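Local coordinates for NmrA family protein (Shigella flexneri 2a, PDB 3QVO), which is of unknown function but, as a Rossmann-fold member of the NmrA family, probably binds NAD(P) or a related dinucleotide, at residues A[34-39]-A[91-96]; A[47-52]-A[66-71]; A[117-122]-A[162-167]; A[173-178]-A[195-200]; A[182-187]-A[220-225]. All blocks are in the same frame, centred on the assembly; numbering follows the deposited sequence.

Interaction 1 (A[34-39]-A[91-96]); sequences QIARHV and IVYANL
The first helix of a Rossmann-type domain packs on its central parallel sheet here, with Ile35, Ala36 and Val39 of helix 34-43 settling round Tyr93 of strand 91-95. The axes of the two short segments approach to 9.2 Å and run roughly antiparallel, at 145°, so one long side chain has to fill most of the gap. Tyr93 does this because its CG stands anti to the backbone N (chi1 156°), which sends the ring up to the helix. Its hydroxyl end meets the Ile35 side chain at about a right angle, with OH 3.3 Å from Ile35 CG2. Farther along the helix, Val39 and Tyr93 approach from opposite directions, Val39 CG2 lying 3.7 Å from Tyr93 CE2. Ala36, about one helical turn before Val39, brings its CA to the ring edge. Asn95, two residues on along the strand, lays its side chain beside Ile35 and Ala36. The ring is further enclosed by Ile28 of strand 24-29 and Ile204 of helix 197-209, so the contact is buried. A helix that follows the glycine-rich loop after the first strand, and covers the sheet in this way, is a hallmark of the dinucleotide-binding Rossmann fold.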
# COMPACT_ATOMS: atom_id res chain seq x y z
N GLN A 34 6.12 7.97 -2.52
CA GLN A 34 5.81 8.48 -3.84
C GLN A 34 4.55 7.90 -4.46
O GLN A 34 3.86 8.60 -5.21
CB GLN A 34 7.00 8.27 -4.79
CG GLN A 34 8.37 8.70 -4.24
CD GLN A 34 9.48 8.52 -5.25
OE1 GLN A 34 9.32 8.83 -6.43
NE2 GLN A 34 10.62 8.03 -4.78
N ILE A 35 4.23 6.64 -4.21
CA ILE A 35 2.92 6.12 -4.62
C ILE A 35 1.84 6.75 -3.75
O ILE A 35 0.75 7.13 -4.25
CB ILE A 35 2.81 4.58 -4.54
CG1 ILE A 35 3.62 3.92 -5.66
CG2 ILE A 35 1.37 4.13 -4.67
CD1 ILE A 35 4.00 2.44 -5.34
N ALA A 36 2.14 6.90 -2.47
CA ALA A 36 1.20 7.49 -1.55
C ALA A 36 0.70 8.89 -2.02
O ALA A 36 -0.48 9.20 -1.87
CB ALA A 36 1.79 7.56 -0.13
N ARG A 37 1.60 9.69 -2.60
CA ARG A 37 1.30 11.07 -2.97
C ARG A 37 0.22 11.19 -4.03
O ARG A 37 -0.57 12.14 -4.02
CB ARG A 37 2.56 11.82 -3.46
N HIS A 38 0.20 10.22 -4.93
CA HIS A 38 -0.80 10.16 -5.97
C HIS A 38 -2.13 9.72 -5.34
O HIS A 38 -3.17 10.23 -5.68
CB HIS A 38 -0.42 9.16 -7.07
CG HIS A 38 0.82 9.50 -7.84
ND1 HIS A 38 0.86 10.50 -8.79
CD2 HIS A 38 2.04 8.92 -7.87
CE1 HIS A 38 2.06 10.55 -9.33
NE2 HIS A 38 2.80 9.59 -8.80
N VAL A 39 -2.09 8.77 -4.43
CA VAL A 39 -3.31 8.31 -3.79
C VAL A 39 -3.93 9.45 -3.01
O VAL A 39 -5.14 9.72 -3.14
CB VAL A 39 -3.05 7.16 -2.80
CG1 VAL A 39 -4.29 6.83 -2.06
CG2 VAL A 39 -2.52 5.97 -3.51
N ILE A 91 -10.20 1.51 6.54
CA ILE A 91 -9.36 0.94 5.50
C ILE A 91 -7.96 1.43 5.73
O ILE A 91 -7.76 2.62 5.94
CB ILE A 91 -9.78 1.37 4.10
CG1 ILE A 91 -11.13 0.78 3.70
CG2 ILE A 91 -8.81 0.88 3.07
CD1 ILE A 91 -11.75 1.44 2.47
N VAL A 92 -7.02 0.49 5.76
CA VAL A 92 -5.61 0.79 5.94
C VAL A 92 -4.91 0.55 4.64
O VAL A 92 -5.11 -0.49 4.01
CB VAL A 92 -4.97 -0.10 7.03
CG1 VAL A 92 -3.46 0.15 7.15
CG2 VAL A 92 -5.66 0.15 8.36
N TYR A 93 -4.12 1.54 4.25
CA TYR A 93 -3.32 1.47 3.09
C TYR A 93 -1.89 1.69 3.54
O TYR A 93 -1.55 2.74 4.07
CB TYR A 93 -3.76 2.52 2.07
CG TYR A 93 -2.66 2.91 1.09
CD1 TYR A 93 -1.76 1.98 0.64
CD2 TYR A 93 -2.56 4.20 0.58
CE1 TYR A 93 -0.76 2.29 -0.23
CE2 TYR A 93 -1.52 4.52 -0.31
CZ TYR A 93 -0.63 3.53 -0.68
OH TYR A 93 0.40 3.75 -1.54
N ALA A 94 -1.08 0.65 3.36
CA ALA A 94 0.29 0.59 3.79
C ALA A 94 1.18 0.54 2.56
O ALA A 94 0.99 -0.30 1.67
CB ALA A 94 0.53 -0.66 4.63
N ASN A 95 2.16 1.45 2.58
CA ASN A 95 3.18 1.58 1.57
C ASN A 95 4.45 1.71 2.41
O ASN A 95 4.95 2.85 2.61
CB ASN A 95 2.86 2.86 0.73
CG ASN A 95 3.81 3.06 -0.48
OD1 ASN A 95 4.56 2.10 -0.87
ND2 ASN A 95 3.83 4.34 -1.05
N LEU A 96 4.94 0.57 2.94
CA LEU A 96 6.01 0.53 3.92
C LEU A 96 7.35 0.15 3.33
O LEU A 96 7.45 -0.80 2.53
CB LEU A 96 5.73 -0.49 5.00
CG LEU A 96 4.43 -0.29 5.77
CD1 LEU A 96 4.32 -1.49 6.65
CD2 LEU A 96 4.44 1.03 6.52

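Interaction 2 (A[47-52]-A[66-71]); sequences QTIKQT and PTNSQI
Gln51 and Asn68 join the parallel strands 49-55 and 69-73 by backbone and side chain alike, and the glutamine can be followed outward as a worked example. Its CB leaves the sheet on the same face as the Ser69 side chain. CG sits between the backbone N and the carbonyl carbon (chi1 53°), a turn that swings the chain over the neighbouring strand, where CG lies 3.6 Å from Asn68 O, with Ser69 CB a little farther off. Beyond it the chain is extended, and CD comes within 3.9 Å of Asn68 OD1. At the tip, NE2 donates to Asn68 OD1 at 3.1 Å in a nearly straight bond, 167° at the hydrogen. The acceptor lies in the plane of the Gln51 amide, yet the two amides are almost perpendicular, 88° apart. The same NE2 rests 3.7 Å from Pro66 CG and also bonds to Ile40 O of helix 34-43. In the backbone, Gln51 N donates to Asn68 O at 2.8 Å and Gln70 N to Gln51 O at 2.9 Å. Pro66 to Ser69 forms a type I turn, secured by Ser69 OG on Pro66 O at 2.7 Å. Asn68 ND2 in turn bonds to Leu43 O and Lys46 O, just where helix 34-43 ends and its connection to strand 49-55 begins. Each amide therefore has its rotation set by several partners: with NE2 committed to two oxygens and Asn68 split between accepting and donating, neither could flip without losing bonds, and the turn before the edge strand is tied to the preceding helix.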
# COMPACT_ATOMS: atom_id res chain seq x y z
N GLN A 47 -15.15 14.11 -0.87
CA GLN A 47 -15.55 14.84 0.36
C GLN A 47 -16.18 13.90 1.42
O GLN A 47 -16.44 14.31 2.55
CB GLN A 47 -16.48 16.04 0.01
CG GLN A 47 -16.31 16.65 -1.46
CD GLN A 47 -17.37 17.71 -1.86
OE1 GLN A 47 -17.29 18.90 -1.48
NE2 GLN A 47 -18.35 17.29 -2.68
N THR A 48 -16.40 12.63 1.08
CA THR A 48 -16.89 11.64 2.06
C THR A 48 -15.80 10.64 2.54
O THR A 48 -16.09 9.65 3.20
CB THR A 48 -18.03 10.91 1.45
OG1 THR A 48 -17.53 10.08 0.42
CG2 THR A 48 -18.98 11.91 0.84
N ILE A 49 -14.55 10.88 2.17
CA ILE A 49 -13.42 10.19 2.73
C ILE A 49 -12.75 11.13 3.72
O ILE A 49 -12.63 12.32 3.46
CB ILE A 49 -12.34 9.95 1.68
CG1 ILE A 49 -12.88 9.03 0.59
CG2 ILE A 49 -11.01 9.51 2.37
CD1 ILE A 49 -12.62 7.61 0.75
N LYS A 50 -12.30 10.59 4.82
CA LYS A 50 -11.35 11.31 5.64
C LYS A 50 -10.05 10.50 5.59
O LYS A 50 -10.06 9.32 5.96
CB LYS A 50 -11.82 11.41 7.07
CG LYS A 50 -10.74 11.96 8.01
CD LYS A 50 -11.17 11.99 9.51
CE LYS A 50 -9.93 11.90 10.46
NZ LYS A 50 -10.26 12.13 11.96
N GLN A 51 -8.96 11.13 5.15
CA GLN A 51 -7.69 10.38 5.05
C GLN A 51 -6.71 10.82 6.12
O GLN A 51 -6.44 11.99 6.28
CB GLN A 51 -7.06 10.50 3.64
CG GLN A 51 -6.87 11.91 3.09
CD GLN A 51 -6.30 11.90 1.68
OE1 GLN A 51 -5.57 10.98 1.32
NE2 GLN A 51 -6.59 12.94 0.89
N THR A 52 -6.21 9.86 6.88
CA THR A 52 -5.26 10.14 7.92
C THR A 52 -3.91 9.77 7.39
O THR A 52 -3.70 8.65 6.96
CB THR A 52 -5.56 9.31 9.13
OG1 THR A 52 -6.88 9.61 9.59
CG2 THR A 52 -4.50 9.53 10.24
N PRO A 66 -4.62 18.44 1.66
CA PRO A 66 -6.05 18.37 1.39
C PRO A 66 -6.89 18.61 2.62
O PRO A 66 -6.48 18.27 3.72
CB PRO A 66 -6.27 16.94 0.89
CG PRO A 66 -4.94 16.29 0.85
CD PRO A 66 -3.96 17.13 1.55
N THR A 67 -8.09 19.14 2.42
CA THR A 67 -8.94 19.55 3.55
C THR A 67 -9.54 18.36 4.24
O THR A 67 -9.92 18.45 5.40
CB THR A 67 -10.07 20.53 3.08
OG1 THR A 67 -10.98 19.83 2.23
CG2 THR A 67 -9.46 21.69 2.34
N ASN A 68 -9.59 17.21 3.56
CA ASN A 68 -10.09 15.99 4.15
C ASN A 68 -8.97 15.13 4.80
O ASN A 68 -9.16 13.94 5.02
CB ASN A 68 -10.89 15.19 3.12
CG ASN A 68 -10.00 14.60 2.01
OD1 ASN A 68 -8.79 14.86 1.96
ND2 ASN A 68 -10.59 13.78 1.13
N SER A 69 -7.84 15.75 5.17
CA SER A 69 -6.68 15.00 5.71
C SER A 69 -6.38 15.37 7.12
O SER A 69 -6.71 16.44 7.59
CB SER A 69 -5.40 15.24 4.91
OG SER A 69 -4.89 16.57 5.10
N GLN A 70 -5.78 14.41 7.82
CA GLN A 70 -5.23 14.64 9.11
C GLN A 70 -3.83 14.06 9.02
O GLN A 70 -3.63 12.93 8.57
CB GLN A 70 -6.06 13.96 10.20
CG GLN A 70 -5.45 14.08 11.54
CD GLN A 70 -6.48 14.17 12.67
OE1 GLN A 70 -7.05 13.16 13.08
NE2 GLN A 70 -6.72 15.40 13.16
N ILE A 71 -2.86 14.86 9.43
CA ILE A 71 -1.48 14.49 9.31
C ILE A 71 -0.92 14.24 10.69
O ILE A 71 -0.89 15.13 11.55
CB ILE A 71 -0.66 15.56 8.62
CG1 ILE A 71 -1.08 15.66 7.16
CG2 ILE A 71 0.82 15.18 8.70
CD1 ILE A 71 -0.62 16.94 6.48

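Interaction 3 (A[117-122]-A[162-167]); sequences VKRLIF and GLEYTI
Thr166 OG1 is gripped by both terminal nitrogens of Arg119, NH1 at 2.9 Å and NH2 at 3.0 Å, in an end-on approach with the oxygen in the guanidinium plane. The hydroxyl is also hydrogen-bonded to His214 O, while Arg119 NE holds Pro211 O, so the buried group is fixed along several edges. A bend at chi2 (72°) folds the arginine back over the adjoining strand to make this possible. NH2 has a second acceptor, Glu164 O, 2.9 Å away and reached from above the carbonyl plane. Leu120 N approaches Glu164 O from the opposite face of that plane, 3.0 Å away, leaving this carbonyl with two donors. Regular parallel pairing continues through Thr166 N to Leu120 O at 2.8 Å and Phe122 N to Thr166 O at 2.9 Å. Side chains alternate: Arg119, Ile121 and Thr166 face helix 197-209, whereas Phe122, Tyr165 and Ile167 lie against helix 149-159, with Leu120 beside Met112 of helix 101-114. Strand 119-123 also pairs with strand 91-95 on its far side. Adjacent parallel strands sandwiched between helices on both faces are characteristic of three-layered alpha/beta/alpha folds, the Rossmann fold among them.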
# COMPACT_ATOMS: atom_id res chain seq x y z
N VAL A 117 -10.32 -3.11 13.03
CA VAL A 117 -10.24 -2.73 11.63
C VAL A 117 -9.90 -3.96 10.84
O VAL A 117 -9.02 -4.72 11.26
CB VAL A 117 -9.13 -1.71 11.44
CG1 VAL A 117 -9.10 -1.21 10.02
CG2 VAL A 117 -9.32 -0.53 12.47
N LYS A 118 -10.58 -4.18 9.70
CA LYS A 118 -10.45 -5.40 8.91
C LYS A 118 -9.75 -5.27 7.55
O LYS A 118 -9.18 -6.25 7.07
CB LYS A 118 -11.84 -5.96 8.63
CG LYS A 118 -12.56 -6.54 9.82
CD LYS A 118 -14.00 -6.92 9.49
CE LYS A 118 -14.69 -7.64 10.69
NZ LYS A 118 -14.60 -6.86 11.99
N ARG A 119 -9.88 -4.11 6.89
CA ARG A 119 -9.53 -3.98 5.47
C ARG A 119 -8.17 -3.36 5.27
O ARG A 119 -7.96 -2.18 5.65
CB ARG A 119 -10.60 -3.17 4.73
CG ARG A 119 -10.46 -3.26 3.21
CD ARG A 119 -10.86 -4.60 2.68
NE ARG A 119 -10.77 -4.64 1.23
CZ ARG A 119 -9.72 -5.03 0.53
NH1 ARG A 119 -9.78 -5.02 -0.78
NH2 ARG A 119 -8.62 -5.48 1.11
N LEU A 120 -7.25 -4.14 4.67
CA LEU A 120 -5.86 -3.76 4.46
C LEU A 120 -5.44 -3.87 3.01
O LEU A 120 -5.68 -4.90 2.35
CB LEU A 120 -4.94 -4.69 5.29
CG LEU A 120 -3.41 -4.55 5.14
CD1 LEU A 120 -2.90 -3.17 5.66
CD2 LEU A 120 -2.72 -5.72 5.83
N ILE A 121 -4.82 -2.80 2.51
CA ILE A 121 -4.19 -2.79 1.18
C ILE A 121 -2.71 -2.60 1.46
O ILE A 121 -2.32 -1.61 2.09
CB ILE A 121 -4.71 -1.63 0.29
CG1 ILE A 121 -6.23 -1.72 0.17
CG2 ILE A 121 -4.05 -1.67 -1.07
CD1 ILE A 121 -6.90 -0.50 -0.48
N PHE A 122 -1.90 -3.58 1.08
CA PHE A 122 -0.51 -3.61 1.49
C PHE A 122 0.40 -3.79 0.27
O PHE A 122 0.31 -4.81 -0.46
CB PHE A 122 -0.31 -4.73 2.51
CG PHE A 122 0.96 -4.61 3.37
CD1 PHE A 122 2.19 -4.99 2.88
CD2 PHE A 122 0.90 -4.17 4.68
CE1 PHE A 122 3.33 -4.91 3.69
CE2 PHE A 122 2.03 -4.07 5.48
CZ PHE A 122 3.24 -4.44 5.00
N GLY A 162 -6.22 -13.48 8.85
CA GLY A 162 -7.67 -13.44 8.89
C GLY A 162 -8.26 -12.06 8.61
O GLY A 162 -9.43 -11.80 8.93
N LEU A 163 -7.47 -11.16 8.05
CA LEU A 163 -7.92 -9.82 7.73
C LEU A 163 -8.45 -9.84 6.31
O LEU A 163 -8.17 -10.75 5.56
CB LEU A 163 -6.80 -8.77 7.88
CG LEU A 163 -6.24 -8.50 9.29
CD1 LEU A 163 -4.94 -7.70 9.26
CD2 LEU A 163 -7.24 -7.75 10.17
N GLU A 164 -9.19 -8.80 5.94
CA GLU A 164 -9.67 -8.65 4.58
C GLU A 164 -8.56 -7.92 3.81
O GLU A 164 -8.55 -6.69 3.76
CB GLU A 164 -11.01 -7.89 4.56
CG GLU A 164 -12.22 -8.75 4.99
CD GLU A 164 -13.54 -7.97 5.16
OE1 GLU A 164 -13.51 -6.72 5.32
OE2 GLU A 164 -14.62 -8.62 5.15
N TYR A 165 -7.63 -8.67 3.25
CA TYR A 165 -6.41 -8.10 2.71
C TYR A 165 -6.38 -8.08 1.20
O TYR A 165 -7.05 -8.84 0.55
CB TYR A 165 -5.16 -8.85 3.23
CG TYR A 165 -5.02 -10.26 2.71
CD1 TYR A 165 -4.43 -10.50 1.49
CD2 TYR A 165 -5.47 -11.34 3.44
CE1 TYR A 165 -4.33 -11.77 0.99
CE2 TYR A 165 -5.37 -12.63 2.97
CZ TYR A 165 -4.79 -12.84 1.73
OH TYR A 165 -4.64 -14.10 1.20
N THR A 166 -5.62 -7.16 0.66
CA THR A 166 -5.17 -7.23 -0.71
C THR A 166 -3.68 -6.90 -0.66
O THR A 166 -3.30 -5.84 -0.16
CB THR A 166 -5.87 -6.23 -1.58
OG1 THR A 166 -7.31 -6.35 -1.46
CG2 THR A 166 -5.40 -6.39 -3.04
N ILE A 167 -2.84 -7.81 -1.14
CA ILE A 167 -1.40 -7.56 -1.23
C ILE A 167 -1.16 -7.18 -2.67
O ILE A 167 -1.68 -7.83 -3.58
CB ILE A 167 -0.54 -8.83 -0.85
CG1 ILE A 167 -0.68 -9.11 0.65
CG2 ILE A 167 0.90 -8.64 -1.19
CD1 ILE A 167 -0.42 -10.57 1.09

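Interaction 4 (A[173-178]-A[195-200]); sequences LTDEDI and VSRKSV
Leu173 and Arg197 cross at about a right angle, the leucine laying its CB over the centre of the guanidinium face, 3.8 Å from Arg197 CZ. The arginine, extended from CG to NE, runs past strand residue Leu173 to bring NH2 to Asp175 OD1, 2.8 Å away, in a salt bridge. The carboxylate and guanidinium planes are only 24° apart, but OD1 stands oblique to the guanidinium, and the hydrogen bond is bent (121°) and weak. Lys198 and Asp177 form a second salt bridge, the lysine bending at chi3 (-85°) to turn NZ onto OD1; the modelled separation is too short to be taken literally. Away from both charged pairs, Ser196 OG donates to Ile178 O at 2.6 Å. Ser196 OG itself accepts from Ser199 N at 2.8 Å, the N-cap bond of helix 197-209, so one hydroxyl both caps the helix and anchors the loop. Backbone bonds complete the join, Thr174 N to Val195 O and Arg197 N to Thr174 O, each 3.0 Å. A water accepts from Lys198 N and donates to Glu176 O, 2.7 Å from it. Parallel strands 164-174 and 194-196 thus meet exactly where the second gives way to its helix. Leu173 and Arg197 continue onto Ile35 of helix 34-43, and Lys198 onto His38 there, while Val195 and Val200 pack against Ile221 of strand 217-222.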
# COMPACT_ATOMS: atom_id res chain seq x y z
N LEU A 173 9.06 0.29 -10.68
CA LEU A 173 8.30 1.51 -10.68
C LEU A 173 8.90 2.58 -11.55
O LEU A 173 10.08 2.89 -11.41
CB LEU A 173 8.14 2.02 -9.25
CG LEU A 173 7.23 1.14 -8.38
CD1 LEU A 173 7.34 1.54 -6.94
CD2 LEU A 173 5.78 1.23 -8.85
N THR A 174 8.11 3.12 -12.48
CA THR A 174 8.45 4.38 -13.16
C THR A 174 7.58 5.55 -12.68
O THR A 174 6.53 5.36 -11.99
CB THR A 174 8.26 4.29 -14.67
OG1 THR A 174 6.86 4.36 -14.96
CG2 THR A 174 8.85 3.01 -15.24
N ASP A 175 8.03 6.74 -13.07
CA ASP A 175 7.33 7.98 -12.80
C ASP A 175 6.62 8.51 -14.06
O ASP A 175 6.26 9.69 -14.14
CB ASP A 175 8.30 9.02 -12.21
CG ASP A 175 8.55 8.79 -10.72
OD1 ASP A 175 7.56 8.56 -9.95
OD2 ASP A 175 9.73 8.86 -10.29
N GLU A 176 6.39 7.62 -15.02
CA GLU A 176 5.62 7.97 -16.22
C GLU A 176 4.20 8.47 -15.87
O GLU A 176 3.51 7.87 -15.06
CB GLU A 176 5.54 6.75 -17.16
CG GLU A 176 4.72 6.98 -18.45
CD GLU A 176 5.32 6.31 -19.69
OE1 GLU A 176 6.30 5.51 -19.57
OE2 GLU A 176 4.82 6.62 -20.81
N ASP A 177 3.76 9.55 -16.51
CA ASP A 177 2.42 10.12 -16.30
C ASP A 177 1.35 9.34 -17.07
O ASP A 177 0.76 9.86 -17.99
CB ASP A 177 2.40 11.61 -16.72
CG ASP A 177 1.08 12.31 -16.39
OD1 ASP A 177 0.33 11.86 -15.50
OD2 ASP A 177 0.77 13.33 -17.04
N ILE A 178 1.12 8.08 -16.69
CA ILE A 178 0.12 7.25 -17.34
C ILE A 178 -0.52 6.27 -16.37
O ILE A 178 0.06 5.92 -15.35
CB ILE A 178 0.74 6.47 -18.51
CG1 ILE A 178 -0.32 6.13 -19.57
CG2 ILE A 178 1.45 5.21 -18.01
CD1 ILE A 178 0.15 6.32 -21.04
N VAL A 195 5.90 -0.75 -14.22
CA VAL A 195 4.58 -0.16 -14.06
C VAL A 195 4.72 1.22 -13.45
O VAL A 195 5.60 1.45 -12.63
CB VAL A 195 3.64 -1.05 -13.22
CG1 VAL A 195 4.04 -1.06 -11.76
CG2 VAL A 195 2.22 -0.61 -13.40
N SER A 196 3.89 2.15 -13.90
CA SER A 196 3.89 3.48 -13.36
C SER A 196 3.32 3.49 -11.94
O SER A 196 2.40 2.74 -11.60
CB SER A 196 3.07 4.43 -14.26
OG SER A 196 1.66 4.20 -14.14
N ARG A 197 3.90 4.33 -11.11
CA ARG A 197 3.36 4.60 -9.80
C ARG A 197 1.91 5.09 -9.90
O ARG A 197 1.06 4.72 -9.10
CB ARG A 197 4.21 5.67 -9.13
CG ARG A 197 5.58 5.19 -8.72
CD ARG A 197 6.23 6.13 -7.72
NE ARG A 197 7.51 5.60 -7.26
CZ ARG A 197 8.63 5.59 -7.97
NH1 ARG A 197 9.74 5.07 -7.47
NH2 ARG A 197 8.64 6.06 -9.20
N LYS A 198 1.63 5.91 -10.89
CA LYS A 198 0.28 6.42 -11.07
C LYS A 198 -0.68 5.27 -11.31
O LYS A 198 -1.81 5.28 -10.79
CB LYS A 198 0.26 7.43 -12.21
CG LYS A 198 -0.87 8.40 -12.22
CD LYS A 198 -0.52 9.65 -13.10
CE LYS A 198 0.28 10.71 -12.27
NZ LYS A 198 0.73 11.90 -13.04
N SER A 199 -0.21 4.24 -12.01
CA SER A 199 -1.03 3.07 -12.25
C SER A 199 -1.37 2.40 -10.92
O SER A 199 -2.54 2.06 -10.65
CB SER A 199 -0.33 2.06 -13.14
OG SER A 199 -0.09 2.57 -14.46
N VAL A 200 -0.36 2.22 -10.09
CA VAL A 200 -0.56 1.51 -8.85
C VAL A 200 -1.46 2.33 -7.94
O VAL A 200 -2.32 1.78 -7.27
CB VAL A 200 0.77 1.18 -8.18
CG1 VAL A 200 0.52 0.40 -6.87
CG2 VAL A 200 1.64 0.37 -9.13
O HOH W 1 3.80 7.66 -12.34

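Interaction 5 (A[182-187]-A[220-225]); sequences ELTSRN and GINQPG
Glu182, Leu183 and Thr184 pair antiparallel with Asn222, Ile221 and Gly220, and backbone hydrogen bonds are the first kind of interaction to consider. Glu182 N and Asn222 O stand 2.9 Å apart, and Asn222 N returns a bond to Glu182 O at 3.0 Å. At the other hydrogen-bonded pair Thr184 N reaches Gly220 O, and Gly220 N reaches Thr184 O at 2.7 Å; between them Leu183 and Ile221 form the non-hydrogen-bonded pair.

Side-chain polar bonds come second. Asn222 ND2 donates to Glu182 OE2 at 3.2 Å, using the anti lone pair of that oxygen, with the carboxylate and amide planes 62° apart. A chi1 of 66° sets Glu182 CG between its backbone N and carbonyl carbon, leaning the chain over Asn222. ND2 has a further acceptor in Gln223 O, met from above its carbonyl plane, whereas the buried Asn222 OD1 finds no partner. Thr184 OG1 makes a weak bond to Gly220 O at 3.3 Å.

Apolar contacts close the list. Leu183 and Ile221 lie side by side, pointing the same way, with CD2 of the leucine 3.9 Å from CG1 of the isoleucine, and both continue onto Leu203 of helix 197-209. Pro224 slides alongside the Glu182 carboxylate. Strand 217-222 meanwhile runs parallel to strand 164-174, so this short antiparallel partner marks a mixed sheet, an extension beyond the six parallel strands of the classical Rossmann core.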
# COMPACT_ATOMS: atom_id res chain seq x y z
N GLU A 182 -2.20 -4.14 -15.83
CA GLU A 182 -2.88 -5.43 -15.82
C GLU A 182 -2.34 -6.19 -14.62
O GLU A 182 -1.28 -5.87 -14.10
CB GLU A 182 -2.66 -6.20 -17.13
CG GLU A 182 -1.22 -6.65 -17.40
CD GLU A 182 -1.04 -7.26 -18.80
OE1 GLU A 182 -2.05 -7.44 -19.51
OE2 GLU A 182 0.12 -7.53 -19.18
N LEU A 183 -3.10 -7.20 -14.19
CA LEU A 183 -2.90 -7.85 -12.93
C LEU A 183 -2.67 -9.33 -13.11
O LEU A 183 -3.29 -9.96 -13.95
CB LEU A 183 -4.17 -7.70 -12.10
CG LEU A 183 -4.65 -6.27 -11.88
CD1 LEU A 183 -6.01 -6.30 -11.21
CD2 LEU A 183 -3.61 -5.52 -11.04
N THR A 184 -1.80 -9.88 -12.29
CA THR A 184 -1.48 -11.30 -12.32
C THR A 184 -1.72 -11.81 -10.94
O THR A 184 -1.52 -11.07 -9.96
CB THR A 184 0.01 -11.53 -12.67
OG1 THR A 184 0.82 -10.61 -11.94
CG2 THR A 184 0.25 -11.35 -14.16
N SER A 185 -2.15 -13.06 -10.83
CA SER A 185 -2.44 -13.64 -9.52
C SER A 185 -1.17 -14.18 -8.81
O SER A 185 -0.05 -14.21 -9.39
CB SER A 185 -3.53 -14.71 -9.64
OG SER A 185 -3.06 -15.82 -10.37
N ARG A 186 -1.37 -14.63 -7.58
CA ARG A 186 -0.30 -14.99 -6.64
C ARG A 186 0.77 -15.92 -7.18
O ARG A 186 1.95 -15.72 -6.94
CB ARG A 186 -0.90 -15.64 -5.40
CG ARG A 186 0.08 -15.94 -4.30
CD ARG A 186 -0.62 -16.73 -3.22
NE ARG A 186 0.14 -16.82 -1.97
CZ ARG A 186 1.22 -17.57 -1.81
NH1 ARG A 186 1.75 -18.27 -2.81
NH2 ARG A 186 1.82 -17.56 -0.65
N ASN A 187 0.36 -16.97 -7.87
CA ASN A 187 1.33 -17.97 -8.34
C ASN A 187 1.59 -17.88 -9.83
O ASN A 187 1.96 -18.85 -10.42
CB ASN A 187 0.83 -19.37 -7.96
CG ASN A 187 0.44 -19.47 -6.50
OD1 ASN A 187 1.13 -18.97 -5.61
ND2 ASN A 187 -0.69 -20.10 -6.25
N GLY A 220 0.14 -9.26 -8.73
CA GLY A 220 1.18 -8.53 -9.43
C GLY A 220 0.56 -7.49 -10.34
O GLY A 220 -0.52 -7.72 -10.92
N ILE A 221 1.22 -6.34 -10.48
CA ILE A 221 0.74 -5.25 -11.31
C ILE A 221 1.86 -4.86 -12.30
O ILE A 221 2.95 -4.45 -11.91
CB ILE A 221 0.38 -3.98 -10.47
CG1 ILE A 221 -0.38 -4.33 -9.19
CG2 ILE A 221 -0.45 -2.97 -11.29
CD1 ILE A 221 -0.23 -3.22 -8.09
N ASN A 222 1.59 -5.00 -13.59
CA ASN A 222 2.53 -4.54 -14.62
C ASN A 222 1.85 -3.78 -15.79
O ASN A 222 0.69 -3.99 -16.09
CB ASN A 222 3.30 -5.74 -15.18
CG ASN A 222 2.46 -6.59 -16.09
OD1 ASN A 222 1.77 -7.49 -15.62
ND2 ASN A 222 2.49 -6.30 -17.40
N GLN A 223 2.62 -2.92 -16.45
CA GLN A 223 2.20 -2.25 -17.67
C GLN A 223 2.16 -3.30 -18.78
O GLN A 223 3.05 -4.15 -18.83
CB GLN A 223 3.20 -1.13 -17.98
CG GLN A 223 2.91 -0.25 -19.18
CD GLN A 223 3.82 1.00 -19.22
OE1 GLN A 223 4.04 1.68 -18.18
NE2 GLN A 223 4.34 1.31 -20.41
N PRO A 224 1.12 -3.31 -19.62
CA PRO A 224 1.09 -4.30 -20.69
C PRO A 224 2.16 -4.03 -21.73
O PRO A 224 2.52 -2.88 -21.96
CB PRO A 224 -0.29 -4.10 -21.32
CG PRO A 224 -1.12 -3.45 -20.28
CD PRO A 224 -0.17 -2.62 -19.46
N GLY A 225 2.63 -5.09 -22.38
CA GLY A 225 3.60 -4.97 -23.49
C GLY A 225 4.95 -4.44 -23.04
O GLY A 225 5.54 -3.58 -23.67

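How the interactions relate
From the N terminus, interaction 1 closes the loop from helix 34-43 to strand 91-95, and interaction 2 is nested inside it, attaching strand 69-73 to strand 49-55. Interaction 3 follows in series, extending the sheet from strand 119-123 to strand 164-174; it meets interaction 1 directly because strands 91-95 and 119-123 are neighbours. Interactions 4 and 5 come last and cross, their segments alternating along the chain, so the region after strand 164-174 is interlaced rather than stacked in order. Interaction 4 touches both interaction 1, through helices 34-43 and 197-209, and interaction 5. Together the five span one sheet, with interactions 2 and 5 about 30 Å apart between centres.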